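Local coordinates for periplasmic binding protein (Pseudomonas aeruginosa, PDB 2R79) that binds heme in the periplasm and probably hands it on to a heme uptake system of the inner membrane, at residues R84-L88 with K103-W107; L146-G152 with V199-L205; L156-T162 with A177-K183. All coordinates share one frame; numbering follows the deposited sequence.

Contact 1: residues R84-L88 with K103-W107; sequences RVETL and KLGDW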
loop_
_atom_site.group_PDB
_atom_site.type_symbol
_atom_site.label_atom_id
_atom_site.label_comp_id
_atom_site.label_asym_id
_atom_site.label_seq_id
_atom_site.Cartn_x
_atom_site.Cartn_y
_atom_site.Cartn_z
ATOM N N ARG A 84 -17.058 -11.260 38.783
ATOM C CA ARG A 84 -18.093 -10.238 38.853
ATOM C C ARG A 84 -18.664 -10.006 37.451
ATOM O O ARG A 84 -17.988 -9.454 36.580
ATOM C CB ARG A 84 -17.507 -8.940 39.399
ATOM C CG ARG A 84 -18.484 -7.787 39.427
ATOM C CD ARG A 84 -17.803 -6.518 39.892
ATOM N NE ARG A 84 -18.689 -5.364 39.817
ATOM C CZ ARG A 84 -18.335 -4.133 40.171
ATOM N NH1 ARG A 84 -17.111 -3.901 40.626
ATOM N NH2 ARG A 84 -19.200 -3.133 40.063
ATOM N N VAL A 85 -19.904 -10.431 37.237
ATOM C CA VAL A 85 -20.553 -10.279 35.937
ATOM C C VAL A 85 -21.596 -9.167 35.928
ATOM O O VAL A 85 -22.591 -9.229 36.650
ATOM C CB VAL A 85 -21.237 -11.592 35.503
ATOM C CG1 VAL A 85 -22.010 -11.380 34.215
ATOM C CG2 VAL A 85 -20.197 -12.674 35.317
ATOM N N GLU A 86 -21.360 -8.152 35.103
ATOM C CA GLU A 86 -22.277 -7.025 34.983
ATOM C C GLU A 86 -23.006 -7.088 33.647
ATOM O O GLU A 86 -22.419 -7.439 32.623
ATOM C CB GLU A 86 -21.516 -5.703 35.065
ATOM C CG GLU A 86 -20.837 -5.429 36.389
ATOM C CD GLU A 86 -21.815 -5.288 37.534
ATOM O OE1 GLU A 86 -22.840 -4.595 37.360
ATOM O OE2 GLU A 86 -21.550 -5.858 38.614
ATOM N N THR A 87 -24.285 -6.739 33.653
ATOM C CA THR A 87 -25.059 -6.758 32.424
ATOM C C THR A 87 -25.600 -5.374 32.122
ATOM O O THR A 87 -26.424 -4.846 32.861
ATOM C CB THR A 87 -26.237 -7.741 32.513
ATOM O OG1 THR A 87 -25.734 -9.069 32.709
ATOM C CG2 THR A 87 -27.061 -7.701 31.228
ATOM N N LEU A 88 -25.110 -4.778 31.042
ATOM C CA LEU A 88 -25.573 -3.463 30.640
ATOM C C LEU A 88 -26.687 -3.660 29.629
ATOM O O LEU A 88 -27.046 -4.795 29.318
ATOM C CB LEU A 88 -24.429 -2.638 30.044
ATOM C CG LEU A 88 -23.519 -2.015 31.107
ATOM C CD1 LEU A 88 -22.817 -3.108 31.891
ATOM C CD2 LEU A 88 -22.506 -1.111 30.445
ATOM N N LYS A 103 -22.958 3.766 34.579
ATOM C CA LYS A 103 -22.299 2.648 35.243
ATOM C C LYS A 103 -20.815 2.551 34.896
ATOM O O LYS A 103 -19.973 2.468 35.788
ATOM C CB LYS A 103 -22.994 1.336 34.887
ATOM C CG LYS A 103 -24.444 1.279 35.310
ATOM C CD LYS A 103 -25.068 -0.070 34.983
ATOM C CE LYS A 103 -26.524 -0.105 35.416
ATOM N NZ LYS A 103 -27.131 -1.451 35.225
ATOM N N LEU A 104 -20.497 2.557 33.602
ATOM C CA LEU A 104 -19.106 2.468 33.170
ATOM C C LEU A 104 -18.289 3.564 33.828
ATOM O O LEU A 104 -17.178 3.327 34.297
ATOM C CB LEU A 104 -19.000 2.592 31.651
ATOM C CG LEU A 104 -19.616 1.456 30.835
ATOM C CD1 LEU A 104 -19.401 1.725 29.353
ATOM C CD2 LEU A 104 -18.985 0.129 31.237
ATOM N N GLY A 105 -18.850 4.765 33.866
ATOM C CA GLY A 105 -18.153 5.875 34.482
ATOM C C GLY A 105 -17.812 5.572 35.928
ATOM O O GLY A 105 -16.687 5.806 36.368
ATOM N N ASP A 106 -18.778 5.033 36.667
ATOM C CA ASP A 106 -18.565 4.715 38.070
ATOM C C ASP A 106 -17.545 3.607 38.297
ATOM O O ASP A 106 -16.642 3.764 39.116
ATOM C CB ASP A 106 -19.887 4.341 38.751
ATOM C CG ASP A 106 -20.813 5.538 38.936
ATOM O OD1 ASP A 106 -20.320 6.688 38.953
ATOM O OD2 ASP A 106 -22.039 5.326 39.079
ATOM N N TRP A 107 -17.680 2.490 37.592
ATOM C CA TRP A 107 -16.734 1.393 37.777
ATOM C C TRP A 107 -15.329 1.758 37.298
ATOM O O TRP A 107 -14.354 1.106 37.666
ATOM C CB TRP A 107 -17.200 0.129 37.047
ATOM C CG TRP A 107 -18.585 -0.318 37.394
ATOM C CD1 TRP A 107 -19.198 -0.225 38.611
ATOM C CD2 TRP A 107 -19.533 -0.935 36.513
ATOM N NE1 TRP A 107 -20.473 -0.741 38.543
ATOM C CE2 TRP A 107 -20.705 -1.183 37.267
ATOM C CE3 TRP A 107 -19.509 -1.302 35.160
ATOM C CZ2 TRP A 107 -21.845 -1.782 36.709
ATOM C CZ3 TRP A 107 -20.647 -1.901 34.604
ATOM C CH2 TRP A 107 -21.797 -2.131 35.382
#
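The indole of Trp107 is enclosed on both faces and at one edge. One face carries Arg84 and Glu86 from the strand side; the opposite face lies against the backbone of its own helical turn, where the carbonyl oxygen of Lys103 sits near the rim. Leu88 meets the ring in its plane, CD1 lying 3.7 Å from CZ3 of Trp107. Over the pyrrole part the guanidinium makes a cation-pi contact, Arg84 CZ standing 4.5 Å from the centroid of the five-membered ring. The two planes are 74° apart, so the cation tips NH2 toward the ring and does not stack flat. NH2 of Arg84 and NE1 of Trp107, both donors, form no hydrogen bond. Over the benzo part Glu86 lays its methylene, a CH-pi contact with CG 3.9 Å from the six-membered centroid. Its chain bends at chi2 (-64°) and turns the carboxylate back toward Arg84, whose NE donates to OE2 of Glu86 at 3.1 Å in a nearly straight hydrogen bond, part of a salt bridge that should steady the guanidinium over the indole. Beyond the ring, the other methyl of Leu88 touches Leu104, CD2 to CD2 at 3.8 Å. Ile62 of strand 62-65 and Trp5 of strand 5-7 also touch Trp107. Helix 94-108 is seated against strand 85-87, an edge of the parallel four-stranded sheet, in the alpha/beta layering characteristic of periplasmic binding protein lobes.

Contact 2: residues L146-G152 with V199-L205; sequences LVIGNAG and VIADRSL. With HEM (protoporphyrin IX containing Fe), chain D.
OD1 of Asp202 accepts three backbone N-H groups: Ala151 across the contact, and Ser204 and Leu205 farther along its own chain (an Asx turn and an Asx motif). This carboxylate ties together the loops that follow 146-150 and 199-202, two inner parallel strands of a mixed sheet, at their C-terminal ends beside the heme. OD2 of Asp202 takes the N-H of Gly152 on the syn lone pair at 2.7 Å. CG anti to the backbone N (chi1 -162°) directs the group there, and these bonds should favour its ionised form.

Upstream, the parallel ladder is regular, from Val147 N to Val199 O at 2.8 Å through to Arg203 N on Gly149 O at 3.0 Å. Ile148 CD1 lies 3.5 Å from Ala201 CB on one face of the sheet, and CG2 of Ile148 approaches a heme vinyl. Gln40 and Pro42 of a second subunit pack on Ala151 and Asn150.

The guanidinium of Arg203 lies between the Asn150 amide and the porphyrin, the amide plane turned 18° from its own. In plane at its edge, NH1 and NH2 both donate to propionate oxygen O2A of the heme, at 3.0 and 3.1 Å.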
loop_
_atom_site.group_PDB
_atom_site.type_symbol
_atom_site.label_atom_id
_atom_site.label_comp_id
_atom_site.label_asym_id
_atom_site.label_seq_id
_atom_site.Cartn_x
_atom_site.Cartn_y
_atom_site.Cartn_z
ATOM N N LEU A 146 -32.719 -2.096 6.041
ATOM C CA LEU A 146 -31.409 -2.409 6.622
ATOM C C LEU A 146 -31.421 -3.926 6.821
ATOM O O LEU A 146 -32.299 -4.460 7.495
ATOM C CB LEU A 146 -31.251 -1.703 7.975
ATOM C CG LEU A 146 -30.011 -1.759 8.891
ATOM C CD1 LEU A 146 -29.376 -3.122 8.882
ATOM C CD2 LEU A 146 -29.021 -0.719 8.470
ATOM N N VAL A 147 -30.456 -4.623 6.239
ATOM C CA VAL A 147 -30.409 -6.072 6.381
ATOM C C VAL A 147 -29.089 -6.563 6.946
ATOM O O VAL A 147 -28.031 -6.012 6.643
ATOM C CB VAL A 147 -30.643 -6.784 5.028
ATOM C CG1 VAL A 147 -32.002 -6.401 4.458
ATOM C CG2 VAL A 147 -29.541 -6.420 4.052
ATOM N N ILE A 148 -29.160 -7.592 7.784
ATOM C CA ILE A 148 -27.963 -8.181 8.352
ATOM C C ILE A 148 -27.708 -9.455 7.565
ATOM O O ILE A 148 -28.582 -10.314 7.462
ATOM C CB ILE A 148 -28.132 -8.559 9.827
ATOM C CG1 ILE A 148 -28.558 -7.337 10.646
ATOM C CG2 ILE A 148 -26.812 -9.109 10.354
ATOM C CD1 ILE A 148 -27.618 -6.150 10.520
ATOM N N GLY A 149 -26.512 -9.573 7.001
ATOM C CA GLY A 149 -26.193 -10.747 6.217
ATOM C C GLY A 149 -25.020 -11.559 6.724
ATOM O O GLY A 149 -24.258 -11.114 7.578
ATOM N N ASN A 150 -24.902 -12.768 6.187
ATOM C CA ASN A 150 -23.835 -13.706 6.522
ATOM C C ASN A 150 -23.299 -14.165 5.176
ATOM O O ASN A 150 -23.795 -15.135 4.596
ATOM C CB ASN A 150 -24.398 -14.907 7.289
ATOM C CG ASN A 150 -23.309 -15.785 7.880
ATOM O OD1 ASN A 150 -23.580 -16.863 8.413
ATOM N ND2 ASN A 150 -22.074 -15.326 7.796
ATOM N N ALA A 151 -22.290 -13.466 4.678
ATOM C CA ALA A 151 -21.733 -13.792 3.381
ATOM C C ALA A 151 -22.889 -13.695 2.386
ATOM O O ALA A 151 -23.038 -14.533 1.495
ATOM C CB ALA A 151 -21.144 -15.193 3.388
ATOM N N GLY A 152 -23.722 -12.673 2.577
ATOM C CA GLY A 152 -24.852 -12.435 1.693
ATOM C C GLY A 152 -26.064 -13.322 1.882
ATOM O O GLY A 152 -27.076 -13.134 1.215
ATOM N N VAL A 199 -29.375 -0.914 3.065
ATOM C CA VAL A 199 -28.165 -0.905 3.877
ATOM C C VAL A 199 -27.842 -2.346 4.269
ATOM O O VAL A 199 -28.673 -3.042 4.840
ATOM C CB VAL A 199 -28.345 -0.032 5.145
ATOM C CG1 VAL A 199 -27.101 -0.148 6.043
ATOM C CG2 VAL A 199 -28.547 1.428 4.742
ATOM N N ILE A 200 -26.633 -2.789 3.944
ATOM C CA ILE A 200 -26.204 -4.154 4.223
ATOM C C ILE A 200 -25.103 -4.214 5.269
ATOM O O ILE A 200 -24.061 -3.577 5.125
ATOM C CB ILE A 200 -25.643 -4.821 2.958
ATOM C CG1 ILE A 200 -26.627 -4.652 1.805
ATOM C CG2 ILE A 200 -25.344 -6.287 3.231
ATOM C CD1 ILE A 200 -25.958 -4.265 0.502
ATOM N N ALA A 201 -25.344 -4.981 6.321
ATOM C CA ALA A 201 -24.362 -5.165 7.370
ATOM C C ALA A 201 -24.038 -6.645 7.272
ATOM O O ALA A 201 -24.817 -7.493 7.704
ATOM C CB ALA A 201 -24.957 -4.836 8.722
ATOM N N ASP A 202 -22.902 -6.959 6.668
ATOM C CA ASP A 202 -22.509 -8.342 6.506
ATOM C C ASP A 202 -21.428 -8.731 7.509
ATOM O O ASP A 202 -20.454 -8.013 7.699
ATOM C CB ASP A 202 -22.017 -8.573 5.077
ATOM C CG ASP A 202 -22.010 -10.040 4.700
ATOM O OD1 ASP A 202 -21.261 -10.819 5.328
ATOM O OD2 ASP A 202 -22.762 -10.417 3.779
ATOM N N ARG A 203 -21.615 -9.876 8.151
ATOM C CA ARG A 203 -20.671 -10.379 9.139
ATOM C C ARG A 203 -19.341 -10.834 8.534
ATOM O O ARG A 203 -18.298 -10.698 9.165
ATOM C CB ARG A 203 -21.292 -11.557 9.889
ATOM C CG ARG A 203 -22.469 -11.198 10.775
ATOM C CD ARG A 203 -23.291 -12.436 11.088
ATOM N NE ARG A 203 -22.443 -13.596 11.357
ATOM C CZ ARG A 203 -22.900 -14.831 11.553
ATOM N NH1 ARG A 203 -24.205 -15.080 11.515
ATOM N NH2 ARG A 203 -22.049 -15.822 11.783
ATOM N N SER A 204 -19.382 -11.360 7.313
ATOM C CA SER A 204 -18.181 -11.877 6.659
ATOM C C SER A 204 -17.623 -11.088 5.474
ATOM O O SER A 204 -16.420 -11.114 5.232
ATOM C CB SER A 204 -18.441 -13.306 6.183
ATOM O OG SER A 204 -19.143 -14.052 7.159
ATOM N N LEU A 205 -18.488 -10.406 4.733
ATOM C CA LEU A 205 -18.063 -9.671 3.549
ATOM C C LEU A 205 -18.118 -8.152 3.671
ATOM O O LEU A 205 -18.823 -7.603 4.516
ATOM C CB LEU A 205 -18.914 -10.111 2.355
ATOM C CG LEU A 205 -18.924 -11.606 2.028
ATOM C CD1 LEU A 205 -20.053 -11.897 1.071
ATOM C CD2 LEU A 205 -17.590 -12.019 1.431
HETATM C CHA HEM D . -24.666 -16.031 15.319
HETATM C CHB HEM D . -20.434 -13.647 14.517
HETATM C CHC HEM D . -22.875 -9.459 14.237
HETATM C CHD HEM D . -27.067 -11.783 15.119
HETATM C C1A HEM D . -23.283 -15.761 15.129
HETATM C C2A HEM D . -22.213 -16.749 15.058
HETATM C C3A HEM D . -21.042 -16.068 14.867
HETATM C C4A HEM D . -21.374 -14.668 14.776
HETATM C CMA HEM D . -19.628 -16.655 14.811
HETATM C CAA HEM D . -22.311 -18.272 15.150
HETATM C CBA HEM D . -22.597 -18.956 13.815
HETATM C CGA HEM D . -24.007 -18.696 13.312
HETATM O O1A HEM D . -24.972 -19.185 13.946
HETATM O O2A HEM D . -24.154 -17.996 12.284
HETATM C C1B HEM D . -20.712 -12.277 14.454
HETATM C C2B HEM D . -19.737 -11.234 14.172
HETATM C C3B HEM D . -20.425 -10.049 14.081
HETATM C C4B HEM D . -21.819 -10.374 14.328
HETATM C CMB HEM D . -18.210 -11.413 14.078
HETATM C CAB HEM D . -19.910 -8.772 13.853
HETATM C CBB HEM D . -18.973 -8.471 12.917
HETATM C C1C HEM D . -24.231 -9.735 14.467
HETATM C C2C HEM D . -25.296 -8.765 14.330
HETATM C C3C HEM D . -26.476 -9.406 14.518
HETATM C C4C HEM D . -26.128 -10.774 14.870
HETATM C CMC HEM D . -25.141 -7.278 14.049
HETATM C CAC HEM D . -27.737 -8.893 14.210
HETATM C CBC HEM D . -28.612 -8.428 15.135
HETATM C C1D HEM D . -26.768 -13.132 15.289
HETATM C C2D HEM D . -27.779 -14.146 15.459
HETATM C C3D HEM D . -27.131 -15.328 15.553
HETATM C C4D HEM D . -25.700 -15.065 15.375
HETATM C CMD HEM D . -29.289 -13.937 15.540
HETATM C CAD HEM D . -27.854 -16.622 15.922
HETATM C CBD HEM D . -27.511 -17.233 17.281
HETATM C CGD HEM D . -27.938 -16.376 18.471
HETATM O O1D HEM D . -27.722 -16.820 19.621
HETATM O O2D HEM D . -28.489 -15.268 18.269
HETATM N NA HEM D . -22.745 -14.474 14.981
HETATM N NB HEM D . -21.990 -11.737 14.604
HETATM N NC HEM D . -24.742 -10.977 14.816
HETATM N ND HEM D . -25.486 -13.690 15.250
HETATM FE FE HEM D . -23.720 -12.712 15.099
#

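Contact 3: residues L156-T162 with A177-K183; sequences LVAGRNT and ATHEGYK. With HEM (protoporphyrin IX containing Fe), chain D; SO4 (sulfate ion), chain B.
Tyr182 presents its two faces to different partners, making the ring a wall of the heme pocket. Thr162 lays CG2 over one, a CH-pi contact 4.0 Å from the ring centroid, while a heme vinyl covers the opposite face, its CBC 3.4 Å from CE1 of Tyr182. CB of Ala158 approaches obliquely near CE2, and Leu156 crosses the tyrosine side chain at about a right angle.

On the other side of the antiparallel ladder, His179 crosses Val157 at about a right angle and covers CA of Gly159 with its ring face. Its chi1 of 62° sets the ring between its own backbone N and carbonyl carbon, directing NE2 to Val157 O at 3.0 Å. Lys183 N reaches that oxygen from the opposite face of the carbonyl plane. Past the strands, Arg160 N binds His179 O at 2.8 Å and Gly181 N binds Arg160 O. Glu180 N and Lys183 NZ hold a sulfate, probably from the crystallisation liquor.

Thr162 is the N-cap of helix 163-170, its OG1 bonding Asp165 N, and Tyr182 OH accepts from Gly164 N at the same helix start. Strand 155-158 thus lies between strands 182-183 and 143-150, with that helix following directly.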
loop_
_atom_site.group_PDB
_atom_site.type_symbol
_atom_site.label_atom_id
_atom_site.label_comp_id
_atom_site.label_asym_id
_atom_site.label_seq_id
_atom_site.Cartn_x
_atom_site.Cartn_y
_atom_site.Cartn_z
ATOM N N LEU A 156 -31.407 -11.091 7.667
ATOM C CA LEU A 156 -32.277 -10.691 8.761
ATOM C C LEU A 156 -32.606 -9.216 8.496
ATOM O O LEU A 156 -31.707 -8.401 8.287
ATOM C CB LEU A 156 -31.574 -10.839 10.118
ATOM C CG LEU A 156 -31.380 -12.236 10.718
ATOM C CD1 LEU A 156 -30.694 -12.107 12.073
ATOM C CD2 LEU A 156 -32.735 -12.937 10.882
ATOM N N VAL A 157 -33.890 -8.881 8.472
ATOM C CA VAL A 157 -34.299 -7.508 8.232
ATOM C C VAL A 157 -34.512 -6.797 9.554
ATOM O O VAL A 157 -35.172 -7.326 10.449
ATOM C CB VAL A 157 -35.610 -7.442 7.422
ATOM C CG1 VAL A 157 -36.025 -5.990 7.217
ATOM C CG2 VAL A 157 -35.423 -8.132 6.088
ATOM N N ALA A 158 -33.956 -5.595 9.675
ATOM C CA ALA A 158 -34.095 -4.806 10.898
ATOM C C ALA A 158 -35.469 -4.161 10.992
ATOM O O ALA A 158 -35.799 -3.240 10.242
ATOM C CB ALA A 158 -33.012 -3.724 10.965
ATOM N N GLY A 159 -36.268 -4.653 11.924
ATOM C CA GLY A 159 -37.588 -4.103 12.114
ATOM C C GLY A 159 -37.544 -3.070 13.214
ATOM O O GLY A 159 -36.471 -2.587 13.585
ATOM N N ARG A 160 -38.717 -2.745 13.743
ATOM C CA ARG A 160 -38.851 -1.769 14.801
ATOM C C ARG A 160 -38.151 -2.209 16.083
ATOM O O ARG A 160 -38.091 -3.393 16.396
ATOM C CB ARG A 160 -40.332 -1.522 15.087
ATOM C CG ARG A 160 -41.154 -1.043 13.883
ATOM C CD ARG A 160 -42.183 -0.016 14.337
ATOM N NE ARG A 160 -42.704 -0.365 15.659
ATOM C CZ ARG A 160 -43.267 0.494 16.503
ATOM N NH1 ARG A 160 -43.397 1.774 16.174
ATOM N NH2 ARG A 160 -43.680 0.071 17.691
ATOM N N ASN A 161 -37.624 -1.235 16.820
ATOM C CA ASN A 161 -36.932 -1.496 18.077
ATOM C C ASN A 161 -35.623 -2.282 17.968
ATOM O O ASN A 161 -35.334 -3.161 18.784
ATOM C CB ASN A 161 -37.889 -2.176 19.054
ATOM C CG ASN A 161 -38.992 -1.239 19.523
ATOM O OD1 ASN A 161 -38.718 -0.154 20.041
ATOM N ND2 ASN A 161 -40.239 -1.650 19.338
ATOM N N THR A 162 -34.829 -1.955 16.955
ATOM C CA THR A 162 -33.535 -2.596 16.745
ATOM C C THR A 162 -32.537 -1.479 16.514
ATOM O O THR A 162 -32.927 -0.360 16.193
ATOM C CB THR A 162 -33.520 -3.513 15.494
ATOM O OG1 THR A 162 -33.849 -2.743 14.330
ATOM C CG2 THR A 162 -34.498 -4.657 15.649
ATOM N N ALA A 177 -39.694 -1.678 6.901
ATOM C CA ALA A 177 -40.101 -2.890 7.607
ATOM C C ALA A 177 -41.018 -2.515 8.761
ATOM O O ALA A 177 -40.711 -1.603 9.512
ATOM C CB ALA A 177 -38.873 -3.623 8.134
ATOM N N THR A 178 -42.139 -3.217 8.902
ATOM C CA THR A 178 -43.072 -2.910 9.975
ATOM C C THR A 178 -43.067 -3.934 11.094
ATOM O O THR A 178 -43.728 -3.740 12.106
ATOM C CB THR A 178 -44.521 -2.746 9.442
ATOM O OG1 THR A 178 -44.988 -3.983 8.885
ATOM C CG2 THR A 178 -44.565 -1.657 8.368
ATOM N N HIS A 179 -42.329 -5.024 10.925
ATOM C CA HIS A 179 -42.264 -6.033 11.974
ATOM C C HIS A 179 -41.389 -5.554 13.136
ATOM O O HIS A 179 -40.759 -4.496 13.067
ATOM C CB HIS A 179 -41.691 -7.345 11.441
ATOM C CG HIS A 179 -40.289 -7.228 10.931
ATOM N ND1 HIS A 179 -39.995 -6.871 9.632
ATOM C CD2 HIS A 179 -39.098 -7.406 11.549
ATOM C CE1 HIS A 179 -38.685 -6.838 9.473
ATOM N NE2 HIS A 179 -38.117 -7.158 10.622
ATOM N N GLU A 180 -41.342 -6.366 14.184
ATOM C CA GLU A 180 -40.573 -6.093 15.391
ATOM C C GLU A 180 -39.312 -6.956 15.403
ATOM O O GLU A 180 -39.368 -8.139 15.073
ATOM C CB GLU A 180 -41.422 -6.441 16.615
ATOM C CG GLU A 180 -41.346 -5.450 17.750
ATOM C CD GLU A 180 -41.874 -4.087 17.354
ATOM O OE1 GLU A 180 -42.988 -4.007 16.792
ATOM O OE2 GLU A 180 -41.171 -3.091 17.607
ATOM N N GLY A 181 -38.183 -6.356 15.781
ATOM C CA GLY A 181 -36.920 -7.078 15.863
ATOM C C GLY A 181 -36.281 -7.441 14.532
ATOM O O GLY A 181 -36.632 -6.893 13.488
ATOM N N TYR A 182 -35.318 -8.354 14.577
ATOM C CA TYR A 182 -34.644 -8.814 13.371
ATOM C C TYR A 182 -35.315 -10.101 12.940
ATOM O O TYR A 182 -35.338 -11.074 13.694
ATOM C CB TYR A 182 -33.158 -9.089 13.629
ATOM C CG TYR A 182 -32.320 -7.851 13.826
ATOM C CD1 TYR A 182 -31.995 -7.392 15.106
ATOM C CD2 TYR A 182 -31.850 -7.134 12.728
ATOM C CE1 TYR A 182 -31.214 -6.236 15.285
ATOM C CE2 TYR A 182 -31.073 -5.977 12.894
ATOM C CZ TYR A 182 -30.762 -5.539 14.168
ATOM O OH TYR A 182 -30.017 -4.394 14.314
ATOM N N LYS A 183 -35.864 -10.116 11.734
ATOM C CA LYS A 183 -36.533 -11.311 11.257
ATOM C C LYS A 183 -36.264 -11.593 9.791
ATOM O O LYS A 183 -36.007 -10.679 9.009
ATOM C CB LYS A 183 -38.038 -11.194 11.491
ATOM C CG LYS A 183 -38.409 -11.080 12.958
ATOM C CD LYS A 183 -39.702 -11.824 13.252
ATOM C CE LYS A 183 -39.924 -11.992 14.748
ATOM N NZ LYS A 183 -41.076 -12.905 15.022
HETATM C CHA HEM D . -24.666 -16.031 15.319
HETATM C CHB HEM D . -20.434 -13.647 14.517
HETATM C CHC HEM D . -22.875 -9.459 14.237
HETATM C CHD HEM D . -27.067 -11.783 15.119
HETATM C C1A HEM D . -23.283 -15.761 15.129
HETATM C C2A HEM D . -22.213 -16.749 15.058
HETATM C C3A HEM D . -21.042 -16.068 14.867
HETATM C C4A HEM D . -21.374 -14.668 14.776
HETATM C CMA HEM D . -19.628 -16.655 14.811
HETATM C CAA HEM D . -22.311 -18.272 15.150
HETATM C CBA HEM D . -22.597 -18.956 13.815
HETATM C CGA HEM D . -24.007 -18.696 13.312
HETATM O O1A HEM D . -24.972 -19.185 13.946
HETATM O O2A HEM D . -24.154 -17.996 12.284
HETATM C C1B HEM D . -20.712 -12.277 14.454
HETATM C C2B HEM D . -19.737 -11.234 14.172
HETATM C C3B HEM D . -20.425 -10.049 14.081
HETATM C C4B HEM D . -21.819 -10.374 14.328
HETATM C CMB HEM D . -18.210 -11.413 14.078
HETATM C CAB HEM D . -19.910 -8.772 13.853
HETATM C CBB HEM D . -18.973 -8.471 12.917
HETATM C C1C HEM D . -24.231 -9.735 14.467
HETATM C C2C HEM D . -25.296 -8.765 14.330
HETATM C C3C HEM D . -26.476 -9.406 14.518
HETATM C C4C HEM D . -26.128 -10.774 14.870
HETATM C CMC HEM D . -25.141 -7.278 14.049
HETATM C CAC HEM D . -27.737 -8.893 14.210
HETATM C CBC HEM D . -28.612 -8.428 15.135
HETATM C C1D HEM D . -26.768 -13.132 15.289
HETATM C C2D HEM D . -27.779 -14.146 15.459
HETATM C C3D HEM D . -27.131 -15.328 15.553
HETATM C C4D HEM D . -25.700 -15.065 15.375
HETATM C CMD HEM D . -29.289 -13.937 15.540
HETATM C CAD HEM D . -27.854 -16.622 15.922
HETATM C CBD HEM D . -27.511 -17.233 17.281
HETATM C CGD HEM D . -27.938 -16.376 18.471
HETATM O O1D HEM D . -27.722 -16.820 19.621
HETATM O O2D HEM D . -28.489 -15.268 18.269
HETATM N NA HEM D . -22.745 -14.474 14.981
HETATM N NB HEM D . -21.990 -11.737 14.604
HETATM N NC HEM D . -24.742 -10.977 14.816
HETATM N ND HEM D . -25.486 -13.690 15.250
HETATM FE FE HEM D . -23.720 -12.712 15.099
HETATM S S SO4 B . -43.578 -9.696 14.194
HETATM O O1 SO4 B . -43.945 -9.379 12.790
HETATM O O2 SO4 B . -44.221 -10.718 15.076
HETATM O O3 SO4 B . -42.150 -9.300 14.504
HETATM O O4 SO4 B . -42.942 -10.932 13.627
#

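Contact 1 belongs to the lobe built on the parallel four-stranded sheet, its nearest atoms about 19 Å from contact 2 and about 14 Å from contact 3; it is partly buried, lies away from the heme and joins a helix to a strand mainly through side chains, with no hydrogen bond between the segments. Contacts 2 and 3 share the other, mixed sheet: strands 143-150 and 155-158 pair there, and contact 3 is nested within the chain loop that contact 2 closes. Contact 2 is the buried one, parallel; contact 3 is antiparallel and reaches the surface. Both touch the heme, contact 2 chiefly through an arginine that bonds a propionate and lies on the porphyrin, contact 3 through an aromatic face on a vinyl.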